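Local coordinates for CdnC (Chryseobacterium gregarium DSM 19109, PDB 7MGV), which installs single and bicyclic omega-ester macrocycles in a ribosomally synthesised multicore precursor peptide as a dual-function ATP-grasp ligase, at residues Leu236-Val241 / Val245-Ile250; Phe284-Leu289 / Ile300-Ser305; Gly319-Leu324 / Arg332-Ile337. One frame throughout, in Å; residues are numbered along the deposited sequence.

All three contacts are largely buried, yet their chemistry differs. Contact 1 pairs strands 234-241 and 244-251 through backbone hydrogen bonds, whereas contact 2 joins a helix to the sheet and contact 3 joins two helical segments, both through side chains. Contacts 1 and 2 share one antiparallel sheet: strand 234-241 also bonds strand 297-304, with Ile238 O 2.9 Å from Ile300 N. Helix 280-293 of contact 2 covers the sheet face that carries Ile238 and Val240, through aliphatic side chains and a methionine. Contact 3 sits against the opposite face, where Tyr246 and Phe248 project, and it adds an aromatic ring and a carboxylate at a helix start. Contacts 2 and 3, on different faces, do not touch.

Contact 1: residues Leu236-Val241 / Val245-Ile250; sequences LRITVV and VYAFEI
Arg237 and Phe248 form one of two hydrogen-bonded pairs in a beta hairpin, whose strands 236-241 and 245-250 run antiparallel and are joined by a short turn. Arg237 N gives a bond of 2.9 Å to Phe248 O and Arg237 O takes one back from Phe248 N; Thr239 and Tyr246 repeat the exchange two residues on. Between them lies the non-hydrogen-bonded pair Ile238-Ala247, where Ile238 CA brings its hydrogen to Tyr246 O at 3.3 Å.

Side chains alternate across the sheet. On one face, Ile238 and Val245 stand side by side, pointing the same way, with Ile238 CG2 3.6 Å from Val245 CG1. Both touching methyls are anti to their own backbone N (Val245 chi1 178°). Beta-branched residues suit this place, since their bulk begins at CB and covers the strand; Ala247, paired across from Ile238, adds only a methyl (CB 4.3 Å from Ile238 CG1), and both touch Leu278. Farther along, Leu236 lies alongside Glu249, whose carboxylate continues to a hydrogen bond with Thr276.

The other face carries the rings. Tyr246 has its CG anti to the carbonyl carbon (chi1 -57°), which puts the ring edge over the partner strand, with CD1 3.7 Å from Thr239 O in the ring plane. Phe248 turns the same way and sets its own edge near Arg237 O. Arg237, by contrast, leads its guanidinium away from the hairpin to a salt bridge with Asp301, close to the ADP. At the Leu236-Glu249 end the closest side-chain approach is Leu236 CD2 to Glu249 CB, 3.5 Å.

Contact 2: residues Phe284-Leu289 / Ile300-Ser305; sequences FMILEL and IDMIVS. With ADP (adenosine-5'-diphosphate), chain F.
The adenine of ADP is the flat group here, and Ile303 lies over one of its faces: CD1 stands 3.8 Å from adenine C4, near the junction of the two rings. With Ile303 CG1 anti to the carbonyl carbon (chi1 -61°) and the chain extended beyond it, the tip reaches the nucleotide. A branched, uncharged residue suits this face, giving the purine an apolar surface, while ADP is hydrogen-bonded by Lys228 O and Ile230 N, among others, probably at the adenine edge as in other ATP-grasp enzymes.

Strand alternation sends Ile300 and Met302 the other way, toward helix 284-289. Ile286 and Ile300 meet tip to tip: Ile286 CD1 touches Ile300 CG2 at 3.7 Å, and Ile300 CD1 approaches Ile286 CG2 at 3.9 Å. Each delta methyl thus reaches the other residue's gamma branch, so the two interlock. Ile300 does this with chi2 at 97°, off the staggered positions, which swings CD1 toward the helix. To one side Met302 SD comes 4.4 Å from Ile286 CD1, a loose contact suited to a flexible thioether; to the other, Leu289 CD2 meets Ile300 CG1 at 4.2 Å.

The helix, one turn of which carries Ile286 and Leu289, runs roughly antiparallel to the strand; the axes of the two short segments come within 11.6 Å. It forms one layer over an antiparallel ATP-grasp sheet with ADP on the far side. Val240 of strand 234-241 and Phe312 of strand 310-316 flank Ile300, and helix 148-158 packs against Leu289 through Ile154 and Ile158.

Contact 3: residues Gly319-Leu324 / Arg332-Ile337; sequences GEFFWL and RISKSI
Phe321 and Ile337 come from opposite directions to meet in a CH-pi contact, at a helix start: Phe321 is the N-cap residue of the short helix 322-325, and helix 332-341, after a loop, packs on the hairpin of strands 234-241 and 244-251, Ile333 touching Val241, Tyr246 and Phe248. From CB, the Phe321 side chain takes the position between backbone N and carbonyl carbon (chi1 68°), which turns the ring toward the second helix. CG lies 4.1 Å from Ile333 CG2, and CD1 is closer to that methyl, at 3.6 Å. The methyl comes in obliquely as the two side chains slide past each other. Next along, CE1 has Ser334 OG at the ring edge, in plane, 3.6 Å away; this hydroxyl is hydrogen-bonded to Asp325, whose carboxylate also receives Ile333 N. At the far end CZ and CE2 face Ile337 CD1, which stands over the ring, offset toward its rim, 3.7 Å from the centroid and 24° off the normal. A flat aromatic suits a place with a methyl over its face and a small hydroxyl at its edge. Replacing Phe321 with a serine would probably open a gap between the two helices and deprive Ile337 CD1 and Ile333 CG2 of the ring they pack on.

Glu320 fixes the chain just before the helix. Its OE1 accepts from two amides: Phe322 N comes nearly head-on at 2.8 Å, while Phe321 N arrives from above the carboxylate plane. This suits an acid, since a negative group beside the first amides of a helix would probably be stabilised there, and OE2 adds a salt bridge to Arg95. Trp323 folds back over the same corner, its NE1 making a weak 3.2 Å hydrogen bond to Glu320 O.

Contact 1: residues Leu236-Val241 / Val245-Ile250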
loop_
_atom_site.group_PDB
_atom_site.type_symbol
_atom_site.label_atom_id
_atom_site.label_comp_id
_atom_site.label_asym_id
_atom_site.label_seq_id
_atom_site.Cartn_x
_atom_site.Cartn_y
_atom_site.Cartn_z
ATOM N N LEU A 236 1.747 -16.320 23.217
ATOM C CA LEU A 236 0.323 -16.152 22.960
ATOM C C LEU A 236 0.075 -15.796 21.503
ATOM O O LEU A 236 0.741 -14.913 20.951
ATOM C CB LEU A 236 -0.277 -15.058 23.850
ATOM C CG LEU A 236 -0.219 -15.219 25.368
ATOM C CD1 LEU A 236 -0.738 -13.962 26.044
ATOM C CD2 LEU A 236 -1.022 -16.425 25.804
ATOM N N ARG A 237 -0.902 -16.472 20.899
ATOM C CA ARG A 237 -1.472 -16.095 19.613
ATOM C C ARG A 237 -2.942 -15.768 19.825
ATOM O O ARG A 237 -3.696 -16.599 20.343
ATOM C CB ARG A 237 -1.335 -17.216 18.578
ATOM C CG ARG A 237 0.077 -17.725 18.373
ATOM C CD ARG A 237 0.773 -16.998 17.238
ATOM N NE ARG A 237 2.209 -16.873 17.471
ATOM C CZ ARG A 237 3.143 -17.473 16.739
ATOM N NH1 ARG A 237 2.795 -18.244 15.717
ATOM N NH2 ARG A 237 4.426 -17.301 17.028
ATOM N N ILE A 238 -3.355 -14.572 19.422
ATOM C CA ILE A 238 -4.726 -14.115 19.619
ATOM C C ILE A 238 -5.326 -13.821 18.253
ATOM O O ILE A 238 -4.889 -12.892 17.560
ATOM C CB ILE A 238 -4.798 -12.885 20.532
ATOM C CG1 ILE A 238 -4.112 -13.177 21.867
ATOM C CG2 ILE A 238 -6.242 -12.479 20.754
ATOM C CD1 ILE A 238 -3.786 -11.940 22.673
ATOM N N THR A 239 -6.319 -14.611 17.860
ATOM C CA THR A 239 -7.075 -14.380 16.636
ATOM C C THR A 239 -8.344 -13.615 16.987
ATOM O O THR A 239 -9.130 -14.060 17.830
ATOM C CB THR A 239 -7.413 -15.696 15.936
ATOM O OG1 THR A 239 -6.259 -16.546 15.925
ATOM C CG2 THR A 239 -7.858 -15.438 14.505
ATOM N N VAL A 240 -8.540 -12.469 16.347
ATOM C CA VAL A 240 -9.698 -11.619 16.582
ATOM C C VAL A 240 -10.504 -11.558 15.296
ATOM O O VAL A 240 -9.981 -11.151 14.249
ATOM C CB VAL A 240 -9.292 -10.209 17.037
ATOM C CG1 VAL A 240 -10.494 -9.474 17.609
ATOM C CG2 VAL A 240 -8.174 -10.293 18.054
ATOM N N VAL A 241 -11.766 -11.971 15.378
ATOM C CA VAL A 241 -12.722 -11.881 14.278
ATOM C C VAL A 241 -13.856 -10.992 14.773
ATOM O O VAL A 241 -14.712 -11.436 15.550
ATOM C CB VAL A 241 -13.242 -13.254 13.840
ATOM C CG1 VAL A 241 -14.137 -13.114 12.615
ATOM C CG2 VAL A 241 -12.082 -14.202 13.560
ATOM N N VAL A 245 -12.754 -13.099 20.330
ATOM C CA VAL A 245 -11.345 -13.207 20.688
ATOM C C VAL A 245 -11.044 -14.665 21.007
ATOM O O VAL A 245 -11.684 -15.261 21.883
ATOM C CB VAL A 245 -10.999 -12.302 21.880
ATOM C CG1 VAL A 245 -9.540 -12.469 22.267
ATOM C CG2 VAL A 245 -11.316 -10.848 21.558
ATOM N N TYR A 246 -10.065 -15.237 20.307
ATOM C CA TYR A 246 -9.614 -16.605 20.540
ATOM C C TYR A 246 -8.136 -16.549 20.897
ATOM O O TYR A 246 -7.302 -16.202 20.054
ATOM C CB TYR A 246 -9.846 -17.483 19.310
ATOM C CG TYR A 246 -11.284 -17.541 18.845
ATOM C CD1 TYR A 246 -11.799 -16.573 17.993
ATOM C CD2 TYR A 246 -12.124 -18.568 19.254
ATOM C CE1 TYR A 246 -13.113 -16.623 17.564
ATOM C CE2 TYR A 246 -13.439 -18.628 18.830
ATOM C CZ TYR A 246 -13.928 -17.653 17.986
ATOM O OH TYR A 246 -15.235 -17.708 17.563
ATOM N N ALA A 247 -7.809 -16.885 22.139
ATOM C CA ALA A 247 -6.438 -16.849 22.624
ATOM C C ALA A 247 -5.894 -18.263 22.766
ATOM O O ALA A 247 -6.573 -19.152 23.286
ATOM C CB ALA A 247 -6.349 -16.121 23.966
ATOM N N PHE A 248 -4.658 -18.459 22.317
ATOM C CA PHE A 248 -3.970 -19.734 22.426
ATOM C C PHE A 248 -2.594 -19.490 23.018
ATOM O O PHE A 248 -1.959 -18.470 22.733
ATOM C CB PHE A 248 -3.846 -20.425 21.064
ATOM C CG PHE A 248 -5.160 -20.629 20.371
ATOM C CD1 PHE A 248 -5.867 -21.807 20.537
ATOM C CD2 PHE A 248 -5.690 -19.643 19.554
ATOM C CE1 PHE A 248 -7.078 -22.000 19.901
ATOM C CE2 PHE A 248 -6.900 -19.829 18.916
ATOM C CZ PHE A 248 -7.595 -21.009 19.090
ATOM N N GLU A 249 -2.135 -20.431 23.837
ATOM C CA GLU A 249 -0.889 -20.266 24.564
ATOM C C GLU A 249 -0.024 -21.511 24.447
ATOM O O GLU A 249 -0.519 -22.634 24.304
ATOM C CB GLU A 249 -1.140 -19.950 26.048
ATOM C CG GLU A 249 -1.374 -21.166 26.931
ATOM C CD GLU A 249 -1.594 -20.797 28.385
ATOM O OE1 GLU A 249 -1.971 -19.637 28.657
ATOM O OE2 GLU A 249 -1.390 -21.668 29.258
ATOM N N ILE A 250 1.284 -21.276 24.473
ATOM C CA ILE A 250 2.285 -22.297 24.749
ATOM C C ILE A 250 2.956 -21.908 26.057
ATOM O O ILE A 250 3.599 -20.851 26.139
ATOM C CB ILE A 250 3.320 -22.428 23.622
ATOM C CG1 ILE A 250 2.676 -23.005 22.362
ATOM C CG2 ILE A 250 4.478 -23.309 24.069
ATOM C CD1 ILE A 250 3.667 -23.299 21.254
#

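Contact 2: residues Phe284-Leu289 / Ile300-Ser305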
loop_
_atom_site.group_PDB
_atom_site.type_symbol
_atom_site.label_atom_id
_atom_site.label_comp_id
_atom_site.label_asym_id
_atom_site.label_seq_id
_atom_site.Cartn_x
_atom_site.Cartn_y
_atom_site.Cartn_z
ATOM N N PHE A 284 -9.535 -6.228 26.382
ATOM C CA PHE A 284 -10.027 -4.880 26.116
ATOM C C PHE A 284 -9.069 -4.123 25.206
ATOM O O PHE A 284 -9.486 -3.484 24.232
ATOM C CB PHE A 284 -10.223 -4.136 27.440
ATOM C CG PHE A 284 -10.727 -2.728 27.285
ATOM C CD1 PHE A 284 -12.085 -2.467 27.236
ATOM C CD2 PHE A 284 -9.841 -1.664 27.206
ATOM C CE1 PHE A 284 -12.554 -1.173 27.100
ATOM C CE2 PHE A 284 -10.304 -0.368 27.068
ATOM C CZ PHE A 284 -11.662 -0.123 27.015
ATOM N N MET A 285 -7.769 -4.199 25.500
ATOM C CA MET A 285 -6.793 -3.473 24.696
ATOM C C MET A 285 -6.627 -4.087 23.309
ATOM O O MET A 285 -6.352 -3.366 22.344
ATOM C CB MET A 285 -5.456 -3.408 25.434
ATOM C CG MET A 285 -5.458 -2.414 26.588
ATOM S SD MET A 285 -3.827 -2.115 27.289
ATOM C CE MET A 285 -3.494 -3.701 28.052
ATOM N N ILE A 286 -6.807 -5.403 23.181
ATOM C CA ILE A 286 -6.779 -6.036 21.861
ATOM C C ILE A 286 -7.933 -5.525 21.002
ATOM O O ILE A 286 -7.756 -5.141 19.832
ATOM C CB ILE A 286 -6.824 -7.568 22.008
ATOM C CG1 ILE A 286 -5.531 -8.094 22.635
ATOM C CG2 ILE A 286 -7.078 -8.217 20.668
ATOM C CD1 ILE A 286 -4.391 -8.257 21.657
ATOM N N LEU A 287 -9.143 -5.532 21.571
ATOM C CA LEU A 287 -10.297 -5.005 20.853
ATOM C C LEU A 287 -10.103 -3.531 20.517
ATOM O O LEU A 287 -10.499 -3.074 19.439
ATOM C CB LEU A 287 -11.569 -5.213 21.675
ATOM C CG LEU A 287 -12.041 -6.664 21.799
ATOM C CD1 LEU A 287 -13.118 -6.792 22.863
ATOM C CD2 LEU A 287 -12.542 -7.182 20.460
ATOM N N GLU A 288 -9.471 -2.775 21.418
ATOM C CA GLU A 288 -9.197 -1.370 21.136
ATOM C C GLU A 288 -8.181 -1.204 20.014
ATOM O O GLU A 288 -8.271 -0.249 19.238
ATOM C CB GLU A 288 -8.708 -0.665 22.399
ATOM C CG GLU A 288 -8.553 0.834 22.243
ATOM C CD GLU A 288 -8.357 1.538 23.569
ATOM O OE1 GLU A 288 -7.994 2.733 23.561
ATOM O OE2 GLU A 288 -8.563 0.894 24.619
ATOM N N LEU A 289 -7.201 -2.106 19.918
ATOM C CA LEU A 289 -6.256 -2.062 18.807
ATOM C C LEU A 289 -6.975 -2.268 17.481
ATOM O O LEU A 289 -6.770 -1.514 16.517
ATOM C CB LEU A 289 -5.169 -3.118 19.008
ATOM C CG LEU A 289 -4.139 -3.309 17.893
ATOM C CD1 LEU A 289 -3.239 -2.089 17.770
ATOM C CD2 LEU A 289 -3.315 -4.562 18.144
ATOM N N ILE A 300 -2.613 -11.409 16.600
ATOM C CA ILE A 300 -1.687 -10.716 17.488
ATOM C C ILE A 300 -0.765 -11.732 18.144
ATOM O O ILE A 300 -1.204 -12.813 18.562
ATOM C CB ILE A 300 -2.451 -9.897 18.549
ATOM C CG1 ILE A 300 -3.251 -8.773 17.887
ATOM C CG2 ILE A 300 -1.497 -9.324 19.589
ATOM C CD1 ILE A 300 -4.705 -9.109 17.648
ATOM N N ASP A 301 0.518 -11.388 18.234
ATOM C CA ASP A 301 1.510 -12.188 18.937
ATOM C C ASP A 301 1.882 -11.499 20.244
ATOM O O ASP A 301 2.103 -10.282 20.272
ATOM C CB ASP A 301 2.758 -12.398 18.075
ATOM C CG ASP A 301 2.476 -13.224 16.836
ATOM O OD1 ASP A 301 3.256 -13.134 15.865
ATOM O OD2 ASP A 301 1.469 -13.961 16.833
ATOM N N MET A 302 1.947 -12.274 21.324
ATOM C CA MET A 302 2.306 -11.725 22.623
ATOM C C MET A 302 3.253 -12.674 23.342
ATOM O O MET A 302 3.289 -13.878 23.077
ATOM C CB MET A 302 1.066 -11.457 23.492
ATOM C CG MET A 302 0.110 -10.420 22.921
ATOM S SD MET A 302 -1.048 -9.782 24.148
ATOM C CE MET A 302 -0.030 -8.568 24.982
ATOM N N ILE A 303 4.020 -12.109 24.269
ATOM C CA ILE A 303 4.913 -12.876 25.131
ATOM C C ILE A 303 4.622 -12.501 26.576
ATOM O O ILE A 303 4.566 -11.314 26.912
ATOM C CB ILE A 303 6.398 -12.627 24.796
ATOM C CG1 ILE A 303 6.704 -13.046 23.358
ATOM C CG2 ILE A 303 7.296 -13.377 25.769
ATOM C CD1 ILE A 303 8.119 -12.728 22.920
ATOM N N VAL A 304 4.430 -13.504 27.426
ATOM C CA VAL A 304 4.256 -13.292 28.857
ATOM C C VAL A 304 5.568 -13.645 29.540
ATOM O O VAL A 304 6.018 -14.797 29.483
ATOM C CB VAL A 304 3.094 -14.124 29.416
ATOM C CG1 VAL A 304 2.863 -13.786 30.884
ATOM C CG2 VAL A 304 1.833 -13.877 28.607
ATOM N N SER A 305 6.178 -12.647 30.178
ATOM C CA SER A 305 7.477 -12.786 30.813
ATOM C C SER A 305 7.346 -13.567 32.121
ATOM O O SER A 305 6.236 -13.856 32.572
ATOM C CB SER A 305 8.079 -11.403 31.058
ATOM O OG SER A 305 7.561 -10.829 32.245
HETATM P PB ADP F . 8.644 -18.142 13.141
HETATM O O1B ADP F . 7.884 -16.893 13.521
HETATM O O2B ADP F . 8.603 -18.464 11.667
HETATM O O3B ADP F . 8.406 -19.317 14.061
HETATM P PA ADP F . 10.603 -16.194 13.460
HETATM O O1A ADP F . 9.853 -15.425 12.397
HETATM O O2A ADP F . 12.106 -16.098 13.571
HETATM O O3A ADP F . 10.177 -17.744 13.422
HETATM O "O5'" ADP F . 9.965 -15.806 14.880
HETATM C "C5'" ADP F . 10.524 -14.781 15.686
HETATM C "C4'" ADP F . 10.559 -15.311 17.112
HETATM O "O4'" ADP F . 11.291 -14.413 17.943
HETATM C "C3'" ADP F . 9.164 -15.462 17.696
HETATM O "O3'" ADP F . 8.912 -16.838 17.993
HETATM C "C2'" ADP F . 9.170 -14.659 18.979
HETATM O "O2'" ADP F . 8.714 -15.464 20.068
HETATM C "C1'" ADP F . 10.618 -14.247 19.188
HETATM N N9 ADP F . 10.688 -12.827 19.595
HETATM C C8 ADP F . 10.265 -11.773 18.870
HETATM N N7 ADP F . 10.474 -10.611 19.536
HETATM C C5 ADP F . 11.041 -10.922 20.717
HETATM C C6 ADP F . 11.522 -10.174 21.900
HETATM N N6 ADP F . 11.433 -8.823 21.956
HETATM N N1 ADP F . 12.049 -10.888 22.920
HETATM C C2 ADP F . 12.143 -12.231 22.879
HETATM N N3 ADP F . 11.729 -12.974 21.839
HETATM C C4 ADP F . 11.177 -12.385 20.751
#

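Contact 3: residues Gly319-Leu324 / Arg332-Ile337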
loop_
_atom_site.group_PDB
_atom_site.type_symbol
_atom_site.label_atom_id
_atom_site.label_comp_id
_atom_site.label_asym_id
_atom_site.label_seq_id
_atom_site.Cartn_x
_atom_site.Cartn_y
_atom_site.Cartn_z
ATOM N N GLY A 319 -2.709 -13.001 8.997
ATOM C CA GLY A 319 -2.223 -14.201 9.652
ATOM C C GLY A 319 -3.166 -15.377 9.450
ATOM O O GLY A 319 -4.389 -15.234 9.468
ATOM N N GLU A 320 -2.578 -16.552 9.243
ATOM C CA GLU A 320 -3.370 -17.761 9.094
ATOM C C GLU A 320 -3.975 -18.171 10.432
ATOM O O GLU A 320 -3.454 -17.847 11.502
ATOM C CB GLU A 320 -2.520 -18.899 8.530
ATOM C CG GLU A 320 -2.934 -19.355 7.135
ATOM C CD GLU A 320 -4.332 -19.955 7.092
ATOM O OE1 GLU A 320 -4.832 -20.393 8.151
ATOM O OE2 GLU A 320 -4.932 -19.990 5.996
ATOM N N PHE A 321 -5.089 -18.898 10.360
ATOM C CA PHE A 321 -5.829 -19.298 11.546
ATOM C C PHE A 321 -6.245 -20.761 11.551
ATOM O O PHE A 321 -6.710 -21.240 12.591
ATOM C CB PHE A 321 -7.089 -18.434 11.706
ATOM C CG PHE A 321 -8.126 -18.678 10.645
ATOM C CD1 PHE A 321 -9.174 -19.557 10.870
ATOM C CD2 PHE A 321 -8.051 -18.033 9.422
ATOM C CE1 PHE A 321 -10.125 -19.788 9.897
ATOM C CE2 PHE A 321 -9.000 -18.259 8.445
ATOM C CZ PHE A 321 -10.039 -19.138 8.684
ATOM N N PHE A 322 -6.099 -21.479 10.434
ATOM C CA PHE A 322 -6.634 -22.834 10.336
ATOM C C PHE A 322 -5.983 -23.772 11.344
ATOM O O PHE A 322 -6.660 -24.605 11.957
ATOM C CB PHE A 322 -6.443 -23.363 8.916
ATOM C CG PHE A 322 -7.401 -24.454 8.543
ATOM C CD1 PHE A 322 -7.044 -25.419 7.617
ATOM C CD2 PHE A 322 -8.659 -24.516 9.120
ATOM C CE1 PHE A 322 -7.924 -26.427 7.272
ATOM C CE2 PHE A 322 -9.544 -25.519 8.778
ATOM C CZ PHE A 322 -9.177 -26.476 7.853
ATOM N N TRP A 323 -4.666 -23.653 11.521
ATOM C CA TRP A 323 -3.948 -24.539 12.434
ATOM C C TRP A 323 -4.479 -24.424 13.857
ATOM O O TRP A 323 -4.563 -25.427 14.579
ATOM C CB TRP A 323 -2.449 -24.237 12.383
ATOM C CG TRP A 323 -2.084 -22.790 12.627
ATOM C CD1 TRP A 323 -2.578 -21.690 11.979
ATOM C CD2 TRP A 323 -1.131 -22.297 13.576
ATOM N NE1 TRP A 323 -1.999 -20.548 12.475
ATOM C CE2 TRP A 323 -1.106 -20.893 13.455
ATOM C CE3 TRP A 323 -0.299 -22.906 14.518
ATOM C CZ2 TRP A 323 -0.284 -20.090 14.241
ATOM C CZ3 TRP A 323 0.518 -22.108 15.297
ATOM C CH2 TRP A 323 0.520 -20.715 15.155
ATOM N N LEU A 324 -4.845 -23.214 14.280
ATOM C CA LEU A 324 -5.442 -23.017 15.595
ATOM C C LEU A 324 -6.960 -23.166 15.587
ATOM O O LEU A 324 -7.544 -23.518 16.619
ATOM C CB LEU A 324 -5.076 -21.638 16.144
ATOM C CG LEU A 324 -3.613 -21.228 15.961
ATOM C CD1 LEU A 324 -3.440 -19.728 16.177
ATOM C CD2 LEU A 324 -2.749 -22.031 16.921
ATOM N N ARG A 332 -14.560 -23.001 15.461
ATOM C CA ARG A 332 -15.256 -21.814 15.946
ATOM C C ARG A 332 -14.773 -20.539 15.260
ATOM O O ARG A 332 -15.564 -19.612 15.065
ATOM C CB ARG A 332 -15.098 -21.694 17.462
ATOM C CG ARG A 332 -15.962 -22.668 18.253
ATOM C CD ARG A 332 -17.441 -22.499 17.927
ATOM N NE ARG A 332 -17.903 -23.472 16.940
ATOM C CZ ARG A 332 -19.109 -23.458 16.381
ATOM N NH1 ARG A 332 -19.985 -22.518 16.713
ATOM N NH2 ARG A 332 -19.440 -24.384 15.492
ATOM N N ILE A 333 -13.493 -20.466 14.888
ATOM C CA ILE A 333 -12.994 -19.273 14.207
ATOM C C ILE A 333 -13.574 -19.180 12.800
ATOM O O ILE A 333 -13.907 -18.088 12.319
ATOM C CB ILE A 333 -11.454 -19.264 14.187
ATOM C CG1 ILE A 333 -10.900 -19.407 15.605
ATOM C CG2 ILE A 333 -10.934 -17.989 13.541
ATOM C CD1 ILE A 333 -9.388 -19.451 15.666
ATOM N N SER A 334 -13.704 -20.320 12.116
ATOM C CA SER A 334 -14.341 -20.321 10.803
ATOM C C SER A 334 -15.799 -19.890 10.906
ATOM O O SER A 334 -16.294 -19.139 10.057
ATOM C CB SER A 334 -14.230 -21.705 10.166
ATOM O OG SER A 334 -12.875 -22.077 9.991
ATOM N N LYS A 335 -16.498 -20.350 11.945
ATOM C CA LYS A 335 -17.871 -19.912 12.169
ATOM C C LYS A 335 -17.927 -18.417 12.453
ATOM O O LYS A 335 -18.838 -17.721 11.993
ATOM C CB LYS A 335 -18.489 -20.698 13.324
ATOM C CG LYS A 335 -19.899 -20.268 13.692
ATOM C CD LYS A 335 -20.926 -21.284 13.220
ATOM C CE LYS A 335 -22.340 -20.747 13.360
ATOM N NZ LYS A 335 -22.572 -19.575 12.474
ATOM N N SER A 336 -16.962 -17.901 13.214
ATOM C CA SER A 336 -16.910 -16.465 13.465
ATOM C C SER A 336 -16.758 -15.692 12.163
ATOM O O SER A 336 -17.492 -14.725 11.913
ATOM C CB SER A 336 -15.764 -16.147 14.431
ATOM O OG SER A 336 -16.154 -16.389 15.767
ATOM N N ILE A 337 -15.818 -16.122 11.317
ATOM C CA ILE A 337 -15.588 -15.436 10.048
ATOM C C ILE A 337 -16.822 -15.511 9.159
ATOM O O ILE A 337 -17.190 -14.529 8.500
ATOM C CB ILE A 337 -14.347 -16.016 9.347
ATOM C CG1 ILE A 337 -13.099 -15.741 10.188
ATOM C CG2 ILE A 337 -14.180 -15.423 7.952
ATOM C CD1 ILE A 337 -11.868 -16.463 9.726
#